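Local coordinates for protein 401aa long hypothetical glucose-1-phosphate thymidylyltransferase (Sulfolobus tokodaii, PDB 2GGO) that makes nucleotide-activated sugars, joining a nucleotidyltransferase section to a hexapeptide-repeat transferase section in a bifunctional enzyme of UDP-N-acetylglucosamine and UDP-N-acetylgalactosamine synthesis, at residues S229-N234 with V245-D250; V239-K244 with T257-P262; A251-G256 with V263-G268. All coordinates share one frame; numbering follows the deposited sequence.

Contact 1 of 3, residues S229-N234 with V245-D250; sequences SQNLGN and VIIEED
Gln230 O accepts the N-H of Ile247 at 2.8 Å, and Ile247 O receives Leu232 N, so both backbone polar groups of Ile247 are tied to the neighbouring strand. Gln230 N donates to Val245 O, and a weak bond, 3.5 Å from Val245 N to Ser229 OG, extends the ladder beyond its start. Past the strands, Leu232 O meets the CA-H of Glu249, with Glu249 CA at 3.2 Å, and also takes a water that in turn accepts from Asp250 N. Asn231 has CG anti to its backbone N (chi1 -180°), and its amide lies against Ile247, OD1 being 3.6 Å from Ile247 CG2. The same OD1 accepts Gly233 N at 2.9 Å from above its carbonyl plane, an Asx turn. Gln230 CG meets Ile246 CG2 at 4.0 Å on the opposite face of the sheet. An alanine in place of Ile247 would probably open a gap beside the Asn231 amide and leave Ile253, which Ile247 also touches, less well packed. In-register parallel strands from successive coils, stacked in this way, are characteristic of a parallel beta-helix, here the left-handed kind that hexapeptide repeats build.

Contact 2 of 3, residues V239-K244 with T257-P262; sequences VKIKGK and TYIEGP
Lys240 and Tyr258 lie side by side on one face of a two-strand parallel ladder and point the same way. Both side chains start with CG anti to the backbone N, at chi1 179° for the lysine and -160° for the tyrosine, and this brings the lysine stem alongside the ring, Lys240 CG lying 3.5 Å from Tyr258 CE1. Lys242 comes from two residues further on. Its chain bends at chi2 (139°) and again at its end, and NZ donates to Tyr258 OH at 2.9 Å. The carboxylate of Glu260, whose CD lies in the ring plane at the edge of Tyr258, brings OE2 to 4.3 Å from Lys242 NZ, too far for a salt bridge, while its OE1 is hydrogen-bonded to Tyr276 OH. On the other face Ile241 CG1 lies 4.3 Å from Ile259 CD1. Val239 CG1 rests 3.9 Å from Thr257 CB. Four backbone bonds join the strands, the last running from Gly261 N to Lys242 O. Beyond them, after the cis peptide that leads into Pro262, Pro262 CA makes a CA-H...O contact of 3.0 Å with Lys244 O. Tyr258 and Glu260 pair onward with strand 276-277, leaving 240-242 as the outermost strand of its sheet within the chain; Val239 and Ile259 touch Ile253 of strand 252-253, and Lys244 NZ is hydrogen-bonded to the carbonyls of Leu223, Asp224 and Val227 while Pro262 packs on helix 212-225.

Contact 3 of 3, residues A251-G256 with V263-G268; sequences AEIKSG and VYIGKG
Ala251 and Ile253 meet Ile265 in a small apolar contact inside the beta-helix, where two different walls of the coiled prism face one another across its interior. This is the left-handed parallel beta-helix expected of hexapeptide repeats: strand 252-253 belongs to one wall, strand 263-265 to another, and the second follows two walls later along the chain, stacked on 245-247 of the coil before. Being on different walls, the two strands form no ladder with each other. Each instead finds backbone partners in its own wall, Glu252 with Ser269 and Ile271, Ile265 with Ile246 and Glu248. What joins them is side-chain packing, burying 184 Å² in all, and four of the five touching residues are buried.

Near the corner, Ala251 supplies a single methyl group. Its CB lies 3.9 Å from Gly266 O, a carbonyl whose hydrogen-bonding need is met by Ser269 OG, and is also 4.1 Å from Ile265 CG2. The backbones come close here too, with Ala251 CA and Gly268 CA 4.5 Å apart as the chain of the later coil turns the same corner. Gly268 takes a positive phi (80°) at this turn, and its backbone angles would jam a CB against the preceding carbonyl oxygen.

Deeper in, Ile253 and Ile265 carry the interior packing. Ile265 also touches Ile259, so isoleucines from three walls gather in the middle of the prism. Ile253 and Ile265 are both extended at chi2 (-160° and -168°), which carries each CD1 outward, and the two side chains reach toward each other tip to tip, the terminal methyls meeting with Ile253 CD1 3.7 Å from Ile265 CD1.

The three contacts take in the first turns of one beta-helix. Contacts 1 and 2 each stack one coil on the next, in two different walls, with centres about 12 Å apart; they meet inside, where Val245 CG2 is 3.6 Å from Ile259 CG2. Contact 3 bridges walls. Its centre is about 7 Å from that of contact 1, and a probable hydrogen bond, 2.7 Å from Ile246 O to Ile265 N, carries the ladder of contact 1 into strand 263-265. Contact 2, with its centre about 10 Å from that of contact 3, joins it through Lys244 O and Val263 N at 3.0 Å, another probable hydrogen bond. All three lie away from the nucleotide and sugar-phosphate sites.

Contact 1 of 3, residues S229-N234 with V245-D250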
ATOM      1  N   SER A 229      -7.118 -16.442  14.539  1.00 47.73           N
ATOM      2  CA  SER A 229      -7.991 -17.501  14.027  1.00 47.88           C
ATOM      3  C   SER A 229      -9.426 -17.368  14.527  1.00 47.55           C
ATOM      4  O   SER A 229      -9.660 -17.338  15.720  1.00 47.59           O
ATOM      5  CB  SER A 229      -7.451 -18.875  14.416  1.00 47.68           C
ATOM      6  OG  SER A 229      -8.026 -19.885  13.593  1.00 51.05           O
ATOM      7  N   GLN A 230     -10.378 -17.257  13.604  1.00 46.97           N
ATOM      8  CA  GLN A 230     -11.790 -17.194  13.954  1.00 46.84           C
ATOM      9  C   GLN A 230     -12.676 -17.661  12.822  1.00 45.02           C
ATOM     10  O   GLN A 230     -12.317 -17.554  11.670  1.00 44.36           O
ATOM     11  CB  GLN A 230     -12.204 -15.771  14.386  1.00 46.69           C
ATOM     12  CG  GLN A 230     -11.893 -14.666  13.386  1.00 49.22           C
ATOM     13  CD  GLN A 230     -12.492 -13.322  13.801  1.00 49.58           C
ATOM     14  OE1 GLN A 230     -13.692 -13.229  14.094  1.00 54.67           O
ATOM     15  NE2 GLN A 230     -11.657 -12.274  13.829  1.00 51.29           N
ATOM     16  N   ASN A 231     -13.852 -18.153  13.182  1.00 43.81           N
ATOM     17  CA  ASN A 231     -14.845 -18.528  12.211  1.00 43.15           C
ATOM     18  C   ASN A 231     -16.172 -17.869  12.543  1.00 43.04           C
ATOM     19  O   ASN A 231     -16.825 -18.270  13.492  1.00 43.18           O
ATOM     20  CB  ASN A 231     -14.999 -20.061  12.159  1.00 42.51           C
ATOM     21  CG  ASN A 231     -16.033 -20.520  11.137  1.00 42.13           C
ATOM     22  OD1 ASN A 231     -16.417 -19.772  10.234  1.00 43.61           O
ATOM     23  ND2 ASN A 231     -16.484 -21.751  11.270  1.00 40.05           N
ATOM     24  N   LEU A 232     -16.566 -16.876  11.742  1.00 42.83           N
ATOM     25  CA  LEU A 232     -17.909 -16.270  11.811  1.00 41.98           C
ATOM     26  C   LEU A 232     -18.756 -16.593  10.587  1.00 42.26           C
ATOM     27  O   LEU A 232     -19.723 -15.886  10.311  1.00 42.76           O
ATOM     28  CB  LEU A 232     -17.826 -14.734  11.939  1.00 41.86           C
ATOM     29  CG  LEU A 232     -16.842 -14.047  12.902  1.00 39.80           C
ATOM     30  CD1 LEU A 232     -17.199 -12.596  13.009  1.00 39.81           C
ATOM     31  CD2 LEU A 232     -16.825 -14.672  14.269  1.00 39.84           C
ATOM     32  N   GLY A 233     -18.375 -17.620   9.834  1.00 41.92           N
ATOM     33  CA  GLY A 233     -19.050 -17.961   8.586  1.00 42.68           C
ATOM     34  C   GLY A 233     -19.609 -19.372   8.639  1.00 43.26           C
ATOM     35  O   GLY A 233     -19.770 -19.936   9.728  1.00 43.75           O
ATOM     36  N   ASN A 234     -19.906 -19.954   7.477  1.00 43.22           N
ATOM     37  CA  ASN A 234     -20.489 -21.273   7.395  1.00 43.09           C
ATOM     38  C   ASN A 234     -19.492 -22.175   6.707  1.00 42.73           C
ATOM     39  O   ASN A 234     -19.051 -21.855   5.615  1.00 43.29           O
ATOM     40  CB  ASN A 234     -21.785 -21.191   6.589  1.00 44.00           C
ATOM     41  CG  ASN A 234     -22.292 -22.546   6.139  1.00 47.31           C
ATOM     42  OD1 ASN A 234     -22.374 -23.494   6.942  1.00 52.65           O
ATOM     43  ND2 ASN A 234     -22.659 -22.651   4.841  1.00 49.34           N
ATOM     44  N   VAL A 245      -6.712 -19.237  10.425  1.00 35.69           N
ATOM     45  CA  VAL A 245      -7.671 -18.916   9.396  1.00 35.42           C
ATOM     46  C   VAL A 245      -8.741 -17.956   9.878  1.00 35.40           C
ATOM     47  O   VAL A 245      -9.468 -18.265  10.806  1.00 36.66           O
ATOM     48  CB  VAL A 245      -8.314 -20.206   8.837  1.00 35.37           C
ATOM     49  CG1 VAL A 245      -9.185 -19.901   7.652  1.00 33.73           C
ATOM     50  CG2 VAL A 245      -7.217 -21.167   8.400  1.00 35.95           C
ATOM     51  N   ILE A 246      -8.857 -16.801   9.232  1.00 35.10           N
ATOM     52  CA  ILE A 246      -9.929 -15.857   9.556  1.00 35.15           C
ATOM     53  C   ILE A 246     -11.064 -16.057   8.564  1.00 35.30           C
ATOM     54  O   ILE A 246     -10.923 -15.802   7.364  1.00 35.02           O
ATOM     55  CB  ILE A 246      -9.473 -14.377   9.553  1.00 34.53           C
ATOM     56  CG1 ILE A 246      -8.474 -14.121  10.669  1.00 33.71           C
ATOM     57  CG2 ILE A 246     -10.626 -13.467   9.799  1.00 35.64           C
ATOM     58  CD1 ILE A 246      -7.100 -14.748  10.429  1.00 32.38           C
ATOM     59  N   ILE A 247     -12.188 -16.533   9.080  1.00 35.34           N
ATOM     60  CA  ILE A 247     -13.382 -16.654   8.278  1.00 35.03           C
ATOM     61  C   ILE A 247     -14.398 -15.630   8.784  1.00 36.20           C
ATOM     62  O   ILE A 247     -14.840 -15.686   9.944  1.00 36.21           O
ATOM     63  CB  ILE A 247     -13.964 -18.082   8.305  1.00 34.27           C
ATOM     64  CG1 ILE A 247     -12.865 -19.104   8.016  1.00 34.38           C
ATOM     65  CG2 ILE A 247     -15.101 -18.183   7.298  1.00 33.07           C
ATOM     66  CD1 ILE A 247     -13.214 -20.551   8.229  1.00 34.43           C
ATOM     67  N   GLU A 248     -14.777 -14.718   7.906  1.00 37.19           N
ATOM     68  CA  GLU A 248     -15.639 -13.612   8.264  1.00 39.20           C
ATOM     69  C   GLU A 248     -17.083 -13.916   8.010  1.00 40.14           C
ATOM     70  O   GLU A 248     -17.425 -14.925   7.393  1.00 40.68           O
ATOM     71  CB  GLU A 248     -15.275 -12.425   7.446  1.00 39.15           C
ATOM     72  CG  GLU A 248     -13.891 -12.055   7.650  1.00 42.67           C
ATOM     73  CD  GLU A 248     -13.829 -10.907   8.553  1.00 50.77           C
ATOM     74  OE1 GLU A 248     -14.112 -11.118   9.787  1.00 49.18           O
ATOM     75  OE2 GLU A 248     -13.547  -9.798   7.996  1.00 51.84           O
ATOM     76  N   GLU A 249     -17.948 -13.034   8.491  1.00 41.20           N
ATOM     77  CA  GLU A 249     -19.351 -13.330   8.492  1.00 42.50           C
ATOM     78  C   GLU A 249     -19.874 -13.367   7.089  1.00 40.57           C
ATOM     79  O   GLU A 249     -19.414 -12.638   6.226  1.00 40.33           O
ATOM     80  CB  GLU A 249     -20.115 -12.304   9.319  1.00 42.91           C
ATOM     81  CG  GLU A 249     -19.776 -10.860   8.991  1.00 46.53           C
ATOM     82  CD  GLU A 249     -20.668  -9.841   9.751  1.00 48.68           C
ATOM     83  OE1 GLU A 249     -21.022 -10.103  10.945  1.00 54.40           O
ATOM     84  OE2 GLU A 249     -21.006  -8.788   9.126  1.00 55.76           O
ATOM     85  N   ASP A 250     -20.839 -14.243   6.890  1.00 39.75           N
ATOM     86  CA  ASP A 250     -21.471 -14.468   5.611  1.00 39.20           C
ATOM     87  C   ASP A 250     -20.645 -15.295   4.636  1.00 38.04           C
ATOM     88  O   ASP A 250     -21.150 -15.661   3.588  1.00 37.77           O
ATOM     89  CB  ASP A 250     -21.965 -13.157   5.011  1.00 39.67           C
ATOM     90  CG  ASP A 250     -22.991 -12.491   5.909  1.00 42.28           C
ATOM     91  OD1 ASP A 250     -23.870 -13.244   6.405  1.00 40.07           O
ATOM     92  OD2 ASP A 250     -22.896 -11.254   6.155  1.00 45.69           O
TER
HETATM   93  O   HOH W   1     -22.180 -16.065   8.627  1.00 52.55           O

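Contact 2 of 3, residues V239-K244 with T257-P262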
ATOM      1  N   VAL A 239     -14.213 -29.949   4.937  1.00 33.77           N
ATOM      2  CA  VAL A 239     -13.292 -28.886   4.675  1.00 32.25           C
ATOM      3  C   VAL A 239     -12.139 -29.133   5.637  1.00 32.62           C
ATOM      4  O   VAL A 239     -12.370 -29.387   6.792  1.00 32.47           O
ATOM      5  CB  VAL A 239     -13.972 -27.528   4.853  1.00 31.90           C
ATOM      6  CG1 VAL A 239     -12.999 -26.414   4.561  1.00 29.47           C
ATOM      7  CG2 VAL A 239     -15.159 -27.416   3.926  1.00 28.40           C
ATOM      8  N   LYS A 240     -10.899 -29.167   5.163  1.00 32.74           N
ATOM      9  CA  LYS A 240      -9.781 -29.314   6.065  1.00 33.27           C
ATOM     10  C   LYS A 240      -9.192 -27.951   6.348  1.00 33.93           C
ATOM     11  O   LYS A 240      -8.883 -27.199   5.409  1.00 34.30           O
ATOM     12  CB  LYS A 240      -8.697 -30.222   5.495  1.00 33.64           C
ATOM     13  CG  LYS A 240      -7.436 -30.419   6.380  1.00 36.18           C
ATOM     14  CD  LYS A 240      -7.740 -31.405   7.554  1.00 42.06           C
ATOM     15  CE  LYS A 240      -6.631 -32.445   7.780  1.00 44.23           C
ATOM     16  NZ  LYS A 240      -6.724 -33.551   6.778  1.00 45.97           N
ATOM     17  N   ILE A 241      -9.011 -27.628   7.635  1.00 34.35           N
ATOM     18  CA  ILE A 241      -8.294 -26.411   8.013  1.00 35.26           C
ATOM     19  C   ILE A 241      -7.061 -26.639   8.888  1.00 35.94           C
ATOM     20  O   ILE A 241      -7.131 -27.296   9.921  1.00 36.30           O
ATOM     21  CB  ILE A 241      -9.215 -25.411   8.683  1.00 35.55           C
ATOM     22  CG1 ILE A 241     -10.480 -25.230   7.847  1.00 35.31           C
ATOM     23  CG2 ILE A 241      -8.481 -24.111   8.883  1.00 35.61           C
ATOM     24  CD1 ILE A 241     -11.546 -24.371   8.489  1.00 34.61           C
ATOM     25  N   LYS A 242      -5.939 -26.085   8.458  1.00 36.73           N
ATOM     26  CA  LYS A 242      -4.708 -26.039   9.237  1.00 37.27           C
ATOM     27  C   LYS A 242      -4.248 -24.586   9.497  1.00 37.67           C
ATOM     28  O   LYS A 242      -4.368 -23.712   8.634  1.00 36.38           O
ATOM     29  CB  LYS A 242      -3.605 -26.826   8.536  1.00 37.61           C
ATOM     30  CG  LYS A 242      -3.830 -28.329   8.540  1.00 39.37           C
ATOM     31  CD  LYS A 242      -3.453 -28.918   7.203  1.00 41.08           C
ATOM     32  CE  LYS A 242      -3.225 -30.417   7.287  1.00 40.58           C
ATOM     33  NZ  LYS A 242      -1.989 -30.756   6.519  1.00 43.69           N
ATOM     34  N   GLY A 243      -3.753 -24.326  10.713  1.00 37.04           N
ATOM     35  CA  GLY A 243      -3.095 -23.049  10.992  1.00 36.32           C
ATOM     36  C   GLY A 243      -4.081 -21.952  11.204  1.00 35.46           C
ATOM     37  O   GLY A 243      -5.239 -22.226  11.457  1.00 36.08           O
ATOM     38  N   LYS A 244      -3.627 -20.711  11.084  1.00 36.05           N
ATOM     39  CA  LYS A 244      -4.477 -19.523  11.305  1.00 36.33           C
ATOM     40  C   LYS A 244      -5.412 -19.240  10.157  1.00 36.23           C
ATOM     41  O   LYS A 244      -4.954 -18.978   9.050  1.00 36.62           O
ATOM     42  CB  LYS A 244      -3.628 -18.276  11.513  1.00 36.79           C
ATOM     43  CG  LYS A 244      -4.422 -17.084  12.052  1.00 38.07           C
ATOM     44  CD  LYS A 244      -3.708 -15.773  11.830  1.00 37.92           C
ATOM     45  CE  LYS A 244      -2.568 -15.615  12.784  1.00 39.81           C
ATOM     46  NZ  LYS A 244      -2.442 -14.199  13.222  1.00 45.37           N
ATOM     47  N   THR A 257     -12.868 -28.371   0.177  1.00 25.46           N
ATOM     48  CA  THR A 257     -11.933 -27.274   0.344  1.00 24.81           C
ATOM     49  C   THR A 257     -10.847 -27.590   1.359  1.00 24.74           C
ATOM     50  O   THR A 257     -11.119 -28.212   2.366  1.00 25.30           O
ATOM     51  CB  THR A 257     -12.635 -26.003   0.712  1.00 25.33           C
ATOM     52  OG1 THR A 257     -13.548 -25.672  -0.322  1.00 22.21           O
ATOM     53  CG2 THR A 257     -11.652 -24.881   0.887  1.00 23.56           C
ATOM     54  N   TYR A 258      -9.616 -27.167   1.056  1.00 24.72           N
ATOM     55  CA  TYR A 258      -8.423 -27.450   1.870  1.00 24.85           C
ATOM     56  C   TYR A 258      -7.662 -26.154   2.095  1.00 25.95           C
ATOM     57  O   TYR A 258      -7.261 -25.479   1.147  1.00 24.35           O
ATOM     58  CB  TYR A 258      -7.498 -28.418   1.154  1.00 24.39           C
ATOM     59  CG  TYR A 258      -6.482 -29.162   2.021  1.00 24.59           C
ATOM     60  CD1 TYR A 258      -6.780 -30.418   2.555  1.00 25.96           C
ATOM     61  CD2 TYR A 258      -5.205 -28.636   2.258  1.00 21.31           C
ATOM     62  CE1 TYR A 258      -5.846 -31.134   3.296  1.00 23.45           C
ATOM     63  CE2 TYR A 258      -4.249 -29.361   3.005  1.00 24.35           C
ATOM     64  CZ  TYR A 258      -4.593 -30.597   3.515  1.00 23.90           C
ATOM     65  OH  TYR A 258      -3.695 -31.325   4.236  1.00 26.28           O
ATOM     66  N   ILE A 259      -7.488 -25.788   3.365  1.00 25.34           N
ATOM     67  CA  ILE A 259      -6.934 -24.475   3.739  1.00 25.09           C
ATOM     68  C   ILE A 259      -5.676 -24.727   4.558  1.00 26.23           C
ATOM     69  O   ILE A 259      -5.721 -25.438   5.542  1.00 27.01           O
ATOM     70  CB  ILE A 259      -8.030 -23.633   4.500  1.00 23.85           C
ATOM     71  CG1 ILE A 259      -9.264 -23.426   3.608  1.00 23.96           C
ATOM     72  CG2 ILE A 259      -7.529 -22.302   4.986  1.00 22.73           C
ATOM     73  CD1 ILE A 259     -10.438 -22.715   4.341  1.00 22.51           C
ATOM     74  N   GLU A 260      -4.537 -24.237   4.098  1.00 27.49           N
ATOM     75  CA  GLU A 260      -3.327 -24.252   4.904  1.00 28.73           C
ATOM     76  C   GLU A 260      -3.083 -22.811   5.313  1.00 28.62           C
ATOM     77  O   GLU A 260      -2.804 -21.980   4.476  1.00 28.52           O
ATOM     78  CB  GLU A 260      -2.137 -24.888   4.139  1.00 28.89           C
ATOM     79  CG  GLU A 260      -2.370 -26.404   3.826  1.00 29.68           C
ATOM     80  CD  GLU A 260      -1.304 -27.077   2.944  1.00 32.15           C
ATOM     81  OE1 GLU A 260      -0.770 -26.398   2.027  1.00 33.42           O
ATOM     82  OE2 GLU A 260      -1.012 -28.305   3.170  1.00 37.83           O
ATOM     83  N   GLY A 261      -3.268 -22.490   6.604  1.00 28.88           N
ATOM     84  CA  GLY A 261      -3.217 -21.101   7.059  1.00 28.10           C
ATOM     85  C   GLY A 261      -1.774 -20.656   7.096  1.00 28.70           C
ATOM     86  O   GLY A 261      -0.866 -21.501   7.073  1.00 29.44           O
ATOM     87  N   PRO A 262      -1.529 -19.340   7.234  1.00 28.70           N
ATOM     88  CA  PRO A 262      -2.480 -18.258   7.479  1.00 29.10           C
ATOM     89  C   PRO A 262      -3.256 -17.776   6.250  1.00 28.17           C
ATOM     90  O   PRO A 262      -2.666 -17.506   5.209  1.00 28.89           O
ATOM     91  CB  PRO A 262      -1.609 -17.122   8.018  1.00 28.19           C
ATOM     92  CG  PRO A 262      -0.293 -17.385   7.511  1.00 28.88           C
ATOM     93  CD  PRO A 262      -0.143 -18.845   7.197  1.00 27.83           C
TER

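Contact 3 of 3, residues A251-G256 with V263-G268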
ATOM      1  N   ALA A 251     -19.408 -15.634   5.013  1.00 37.52           N
ATOM      2  CA  ALA A 251     -18.551 -16.466   4.178  1.00 36.19           C
ATOM      3  C   ALA A 251     -18.978 -17.935   4.243  1.00 36.13           C
ATOM      4  O   ALA A 251     -19.346 -18.451   5.315  1.00 35.98           O
ATOM      5  CB  ALA A 251     -17.056 -16.269   4.528  1.00 35.89           C
ATOM      6  N   GLU A 252     -18.952 -18.590   3.083  1.00 34.70           N
ATOM      7  CA  GLU A 252     -19.440 -19.956   2.938  1.00 34.83           C
ATOM      8  C   GLU A 252     -18.312 -20.762   2.365  1.00 32.85           C
ATOM      9  O   GLU A 252     -17.751 -20.373   1.332  1.00 32.20           O
ATOM     10  CB  GLU A 252     -20.618 -19.990   1.959  1.00 34.22           C
ATOM     11  CG  GLU A 252     -21.503 -21.263   2.102  1.00 39.53           C
ATOM     12  CD  GLU A 252     -22.255 -21.682   0.792  1.00 39.99           C
ATOM     13  OE1 GLU A 252     -22.270 -20.889  -0.210  1.00 44.40           O
ATOM     14  OE2 GLU A 252     -22.833 -22.821   0.789  1.00 44.07           O
ATOM     15  N   ILE A 253     -17.974 -21.864   3.030  1.00 31.65           N
ATOM     16  CA  ILE A 253     -16.914 -22.776   2.598  1.00 30.59           C
ATOM     17  C   ILE A 253     -17.422 -24.211   2.384  1.00 30.60           C
ATOM     18  O   ILE A 253     -17.880 -24.867   3.300  1.00 30.13           O
ATOM     19  CB  ILE A 253     -15.761 -22.782   3.589  1.00 30.82           C
ATOM     20  CG1 ILE A 253     -15.398 -21.323   3.988  1.00 31.23           C
ATOM     21  CG2 ILE A 253     -14.634 -23.558   3.031  1.00 29.36           C
ATOM     22  CD1 ILE A 253     -14.048 -21.128   4.565  1.00 31.75           C
ATOM     23  N   LYS A 254     -17.327 -24.668   1.142  1.00 29.09           N
ATOM     24  CA  LYS A 254     -17.936 -25.886   0.671  1.00 28.31           C
ATOM     25  C   LYS A 254     -16.966 -27.020   0.713  1.00 28.02           C
ATOM     26  O   LYS A 254     -15.740 -26.839   0.715  1.00 27.45           O
ATOM     27  CB  LYS A 254     -18.434 -25.694  -0.760  1.00 28.46           C
ATOM     28  CG  LYS A 254     -19.344 -24.490  -0.905  1.00 26.80           C
ATOM     29  CD  LYS A 254     -20.038 -24.482  -2.241  1.00 29.74           C
ATOM     30  CE  LYS A 254     -21.041 -23.282  -2.423  1.00 28.99           C
ATOM     31  NZ  LYS A 254     -21.313 -23.034  -3.887  1.00 30.61           N
ATOM     32  N   SER A 255     -17.541 -28.204   0.773  1.00 26.65           N
ATOM     33  CA  SER A 255     -16.797 -29.427   1.027  1.00 26.97           C
ATOM     34  C   SER A 255     -15.675 -29.639   0.013  1.00 26.68           C
ATOM     35  O   SER A 255     -15.743 -29.149  -1.118  1.00 27.49           O
ATOM     36  CB  SER A 255     -17.773 -30.607   1.045  1.00 25.79           C
ATOM     37  OG  SER A 255     -18.896 -30.279   1.874  1.00 27.95           O
ATOM     38  N   GLY A 256     -14.622 -30.330   0.438  1.00 26.53           N
ATOM     39  CA  GLY A 256     -13.513 -30.605  -0.454  1.00 26.74           C
ATOM     40  C   GLY A 256     -12.485 -29.507  -0.388  1.00 26.13           C
ATOM     41  O   GLY A 256     -11.345 -29.693  -0.817  1.00 27.59           O
ATOM     42  N   VAL A 263      -4.566 -17.664   6.425  1.00 27.58           N
ATOM     43  CA  VAL A 263      -5.450 -17.286   5.366  1.00 26.44           C
ATOM     44  C   VAL A 263      -6.521 -16.386   5.902  1.00 26.76           C
ATOM     45  O   VAL A 263      -7.120 -16.656   6.946  1.00 26.38           O
ATOM     46  CB  VAL A 263      -6.084 -18.559   4.797  1.00 27.08           C
ATOM     47  CG1 VAL A 263      -7.391 -18.295   4.112  1.00 26.85           C
ATOM     48  CG2 VAL A 263      -5.074 -19.267   3.911  1.00 25.16           C
ATOM     49  N   TYR A 264      -6.774 -15.310   5.187  1.00 25.64           N
ATOM     50  CA  TYR A 264      -7.838 -14.394   5.516  1.00 26.20           C
ATOM     51  C   TYR A 264      -8.969 -14.551   4.501  1.00 26.76           C
ATOM     52  O   TYR A 264      -8.765 -14.314   3.278  1.00 27.20           O
ATOM     53  CB  TYR A 264      -7.314 -12.959   5.422  1.00 26.68           C
ATOM     54  CG  TYR A 264      -8.340 -11.933   5.824  1.00 27.77           C
ATOM     55  CD1 TYR A 264      -8.600 -11.698   7.167  1.00 24.53           C
ATOM     56  CD2 TYR A 264      -9.073 -11.219   4.879  1.00 26.42           C
ATOM     57  CE1 TYR A 264      -9.488 -10.781   7.556  1.00 27.42           C
ATOM     58  CE2 TYR A 264     -10.044 -10.293   5.299  1.00 28.64           C
ATOM     59  CZ  TYR A 264     -10.208 -10.082   6.640  1.00 28.69           C
ATOM     60  OH  TYR A 264     -11.147  -9.191   7.110  1.00 31.49           O
ATOM     61  N   ILE A 265     -10.168 -14.907   4.977  1.00 27.10           N
ATOM     62  CA  ILE A 265     -11.331 -15.022   4.091  1.00 26.82           C
ATOM     63  C   ILE A 265     -12.367 -13.921   4.324  1.00 27.96           C
ATOM     64  O   ILE A 265     -13.154 -14.009   5.236  1.00 28.66           O
ATOM     65  CB  ILE A 265     -11.962 -16.460   4.169  1.00 26.45           C
ATOM     66  CG1 ILE A 265     -10.836 -17.499   3.961  1.00 23.10           C
ATOM     67  CG2 ILE A 265     -13.138 -16.590   3.201  1.00 26.72           C
ATOM     68  CD1 ILE A 265     -11.213 -18.867   3.736  1.00 23.65           C
ATOM     69  N   GLY A 266     -12.381 -12.904   3.460  1.00 28.25           N
ATOM     70  CA  GLY A 266     -13.241 -11.719   3.673  1.00 29.15           C
ATOM     71  C   GLY A 266     -14.725 -12.028   3.706  1.00 30.11           C
ATOM     72  O   GLY A 266     -15.151 -13.074   3.285  1.00 31.07           O
ATOM     73  N   LYS A 267     -15.543 -11.089   4.165  1.00 31.61           N
ATOM     74  CA  LYS A 267     -16.970 -11.358   4.374  1.00 32.92           C
ATOM     75  C   LYS A 267     -17.766 -11.575   3.092  1.00 31.00           C
ATOM     76  O   LYS A 267     -17.525 -10.944   2.086  1.00 30.53           O
ATOM     77  CB  LYS A 267     -17.623 -10.276   5.268  1.00 33.61           C
ATOM     78  CG  LYS A 267     -17.516  -8.861   4.803  1.00 37.08           C
ATOM     79  CD  LYS A 267     -18.137  -7.878   5.876  1.00 37.62           C
ATOM     80  CE  LYS A 267     -17.193  -7.598   7.091  1.00 44.05           C
ATOM     81  NZ  LYS A 267     -17.617  -8.369   8.323  1.00 45.72           N
ATOM     82  N   GLY A 268     -18.704 -12.490   3.129  1.00 29.22           N
ATOM     83  CA  GLY A 268     -19.499 -12.701   1.958  1.00 28.60           C
ATOM     84  C   GLY A 268     -18.778 -13.562   0.928  1.00 28.05           C
ATOM     85  O   GLY A 268     -19.288 -13.763  -0.154  1.00 28.90           O
TER